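Long-range contact in spindle assembly abnormal protein 6 (Caenorhabditis elegans, PDB 4G79), which builds the central scaffold of the centriole, its globular N-terminal domain joining coiled-coil homodimers into the structure that sets ninefold symmetry: residues Glu106-Leu111 with Glu121-Thr126. Numbering follows the deposited sequence. Where two conformers were deposited one is given.
Sequences EINIIL and ELFSKT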
ATOM      1  N   GLU A 106      -9.567  -7.541  -5.934  0.50 30.76           N
ATOM      2  CA  GLU A 106      -8.919  -8.853  -5.923  0.50 30.73           C
ATOM      3  C   GLU A 106      -8.725  -9.303  -4.486  0.50 33.02           C
ATOM      4  O   GLU A 106      -8.239  -8.526  -3.657  0.50 31.47           O
ATOM      5  CB  GLU A 106      -7.562  -8.835  -6.655  0.50 32.32           C
ATOM      6  CG  GLU A 106      -7.573  -8.221  -8.048  0.50 40.70           C
ATOM      7  CD  GLU A 106      -7.236  -6.742  -8.041  0.50 49.98           C
ATOM      8  OE1 GLU A 106      -6.112  -6.396  -7.617  0.50 33.65           O
ATOM      9  OE2 GLU A 106      -8.111  -5.925  -8.404  0.50 48.20           O
ATOM     10  N   ILE A 107      -9.107 -10.553  -4.191  1.00 29.19           N
ATOM     11  CA  ILE A 107      -8.936 -11.118  -2.855  1.00 29.32           C
ATOM     12  C   ILE A 107      -7.929 -12.251  -2.879  1.00 33.99           C
ATOM     13  O   ILE A 107      -8.037 -13.177  -3.705  1.00 34.67           O
ATOM     14  CB  ILE A 107     -10.302 -11.596  -2.266  1.00 31.08           C
ATOM     15  CG1 ILE A 107     -11.256 -10.399  -1.982  1.00 30.17           C
ATOM     16  CG2 ILE A 107     -10.111 -12.420  -0.957  1.00 31.78           C
ATOM     17  CD1 ILE A 107     -12.688 -10.841  -1.788  1.00 39.23           C
ATOM     18  N   ASN A 108      -6.997 -12.235  -1.930  1.00 30.40           N
ATOM     19  CA  ASN A 108      -6.110 -13.390  -1.715  1.00 31.57           C
ATOM     20  C   ASN A 108      -6.389 -13.951  -0.362  1.00 36.46           C
ATOM     21  O   ASN A 108      -6.517 -13.187   0.606  1.00 34.85           O
ATOM     22  CB  ASN A 108      -4.612 -13.074  -1.772  1.00 35.71           C
ATOM     23  CG  ASN A 108      -4.028 -12.764  -3.111  1.00 56.79           C
ATOM     24  OD1 ASN A 108      -4.636 -12.985  -4.155  1.00 45.58           O
ATOM     25  ND2 ASN A 108      -2.822 -12.220  -3.086  1.00 55.12           N
ATOM     26  N   ILE A 109      -6.453 -15.275  -0.276  1.00 32.28           N
ATOM     27  CA  ILE A 109      -6.608 -15.974   1.005  1.00 33.82           C
ATOM     28  C   ILE A 109      -5.405 -16.905   1.103  1.00 39.47           C
ATOM     29  O   ILE A 109      -5.169 -17.707   0.190  1.00 39.50           O
ATOM     30  CB  ILE A 109      -7.975 -16.705   1.139  1.00 37.10           C
ATOM     31  CG1 ILE A 109      -9.156 -15.699   1.122  1.00 36.99           C
ATOM     32  CG2 ILE A 109      -8.013 -17.568   2.404  1.00 37.80           C
ATOM     33  CD1 ILE A 109     -10.445 -16.316   0.553  1.00 43.87           C
ATOM     34  N   ILE A 110      -4.577 -16.707   2.124  1.00 37.54           N
ATOM     35  CA  ILE A 110      -3.385 -17.520   2.301  1.00 39.02           C
ATOM     36  C   ILE A 110      -3.713 -18.438   3.452  1.00 44.37           C
ATOM     37  O   ILE A 110      -3.866 -17.980   4.578  1.00 41.78           O
ATOM     38  CB  ILE A 110      -2.111 -16.664   2.512  1.00 42.97           C
ATOM     39  CG1 ILE A 110      -1.877 -15.700   1.321  1.00 42.52           C
ATOM     40  CG2 ILE A 110      -0.880 -17.530   2.765  1.00 45.51           C
ATOM     41  CD1 ILE A 110      -1.927 -14.350   1.703  1.00 54.14           C
ATOM     42  N   LEU A 111      -3.914 -19.718   3.129  1.00 43.71           N
ATOM     43  CA  LEU A 111      -4.320 -20.763   4.046  1.00 45.14           C
ATOM     44  C   LEU A 111      -3.146 -21.380   4.763  1.00 53.44           C
ATOM     45  O   LEU A 111      -2.183 -21.815   4.130  1.00 54.49           O
ATOM     46  CB  LEU A 111      -5.077 -21.843   3.246  1.00 45.53           C
ATOM     47  CG  LEU A 111      -5.931 -22.830   4.018  1.00 52.42           C
ATOM     48  CD1 LEU A 111      -7.038 -22.130   4.739  1.00 51.24           C
ATOM     49  CD2 LEU A 111      -6.524 -23.857   3.079  1.00 55.70           C
ATOM     50  N   GLU A 121      -6.762 -11.001   2.324  1.00 30.43           N
ATOM     51  CA  GLU A 121      -6.138  -9.786   1.803  1.00 29.79           C
ATOM     52  C   GLU A 121      -6.991  -9.190   0.725  1.00 31.90           C
ATOM     53  O   GLU A 121      -7.358  -9.897  -0.210  1.00 31.14           O
ATOM     54  CB  GLU A 121      -4.751 -10.111   1.237  1.00 31.93           C
ATOM     55  CG  GLU A 121      -3.802 -10.827   2.191  1.00 39.91           C
ATOM     56  CD  GLU A 121      -2.355 -10.845   1.729  1.00 59.54           C
ATOM     57  OE1 GLU A 121      -2.102 -11.171   0.546  1.00 44.82           O
ATOM     58  OE2 GLU A 121      -1.468 -10.549   2.560  1.00 61.87           O
ATOM     59  N   LEU A 122      -7.344  -7.910   0.871  1.00 28.26           N
ATOM     60  CA  LEU A 122      -8.156  -7.192  -0.109  1.00 27.08           C
ATOM     61  C   LEU A 122      -7.268  -6.216  -0.876  1.00 29.70           C
ATOM     62  O   LEU A 122      -6.525  -5.474  -0.247  1.00 28.53           O
ATOM     63  CB  LEU A 122      -9.318  -6.450   0.598  1.00 26.81           C
ATOM     64  CG  LEU A 122     -10.294  -5.714  -0.335  1.00 31.10           C
ATOM     65  CD1 LEU A 122     -10.938  -6.681  -1.330  1.00 31.83           C
ATOM     66  CD2 LEU A 122     -11.370  -5.041   0.485  1.00 33.43           C
ATOM     67  N   PHE A 123      -7.383  -6.184  -2.222  1.00 25.33           N
ATOM     68  CA  PHE A 123      -6.575  -5.310  -3.077  1.00 25.82           C
ATOM     69  C   PHE A 123      -7.411  -4.546  -4.004  1.00 31.46           C
ATOM     70  O   PHE A 123      -8.511  -4.973  -4.307  1.00 31.71           O
ATOM     71  CB  PHE A 123      -5.578  -6.126  -3.941  1.00 27.82           C
ATOM     72  CG  PHE A 123      -4.574  -6.958  -3.186  1.00 29.06           C
ATOM     73  CD1 PHE A 123      -4.918  -8.221  -2.696  1.00 30.54           C
ATOM     74  CD2 PHE A 123      -3.267  -6.516  -3.017  1.00 30.45           C
ATOM     75  CE1 PHE A 123      -3.978  -9.007  -2.031  1.00 31.93           C
ATOM     76  CE2 PHE A 123      -2.329  -7.297  -2.335  1.00 33.39           C
ATOM     77  CZ  PHE A 123      -2.689  -8.544  -1.863  1.00 32.75           C
ATOM     78  N   SER A 124      -6.882  -3.433  -4.500  1.00 29.29           N
ATOM     79  CA  SER A 124      -7.492  -2.667  -5.585  1.00 30.83           C
ATOM     80  C   SER A 124      -6.325  -2.233  -6.499  1.00 32.87           C
ATOM     81  O   SER A 124      -5.679  -1.217  -6.242  1.00 31.65           O
ATOM     82  CB  SER A 124      -8.316  -1.507  -5.042  1.00 36.30           C
ATOM     83  OG  SER A 124      -8.986  -0.858  -6.107  1.00 50.10           O
ATOM     84  N   LYS A 125      -5.974  -3.084  -7.484  1.00 32.98           N
ATOM     85  CA  LYS A 125      -4.807  -2.878  -8.352  1.00 33.29           C
ATOM     86  C   LYS A 125      -4.848  -1.570  -9.080  1.00 36.78           C
ATOM     87  O   LYS A 125      -5.903  -1.014  -9.361  1.00 35.96           O
ATOM     88  CB  LYS A 125      -4.592  -4.031  -9.372  1.00 38.39           C
ATOM     89  CG  LYS A 125      -5.637  -4.147 -10.475  1.00 47.80           C
ATOM     90  CD  LYS A 125      -5.147  -5.036 -11.637  1.00 56.82           C
ATOM     91  CE  LYS A 125      -6.183  -5.161 -12.733  1.00 76.15           C
ATOM     92  NZ  LYS A 125      -6.418  -3.878 -13.459  1.00 91.50           N
ATOM     93  N   THR A 126      -3.662  -1.022  -9.259  1.00 34.96           N
ATOM     94  CA  THR A 126      -3.426   0.188 -10.021  1.00 35.49           C
ATOM     95  C   THR A 126      -2.498  -0.215 -11.179  1.00 40.21           C
ATOM     96  O   THR A 126      -1.958  -1.333 -11.174  1.00 38.08           O
ATOM     97  CB  THR A 126      -2.813   1.295  -9.119  1.00 39.32           C
ATOM     98  OG1 THR A 126      -1.399   1.092  -9.067  1.00 32.30           O
ATOM     99  CG2 THR A 126      -3.423   1.351  -7.697  1.00 36.62           C
TER
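The side-chain amide of Asn108 overlaps one end of the Phe123 ring, Asn108 ND2 lying 3.6 Å from Phe123 CE1 with the amide and ring planes 59° apart. The carboxylate of Glu121 stands alongside the same amide, too far for a hydrogen bond. Ile110 CD1 packs against this carboxylate, 3.4 Å from Glu121 OE1, while OE2 makes a long, weak ion pair with Lys132. The two segments belong to an antiparallel beta hairpin of the SAS-6 N-terminal domain, strand 106-111 lying between 117-123 and 7-21. Glu106 with Phe123 and Asn108 with Glu121 are hydrogen-bonded pairs, Asn108 O receiving Glu121 N at 2.8 Å. These four side chains share one sheet face, where partial exposure suits the polar ones. Ile107 and Leu122 form the intervening non-hydrogen-bonded pair on the other face; both are buried, and branched aliphatic chains suit that interior, Ile107 CG1 meeting Leu122 CD1 at 3.8 Å. The Glu106 side chain bends at chi2 (93°), which carries its carboxylate out beside the loop that follows strand 117-123. There, in the conformer described, Glu106 OE1 probably accepts a weak bond from Lys125 N at 3.3 Å, an acidic group suiting a backbone N-H just past the strand end.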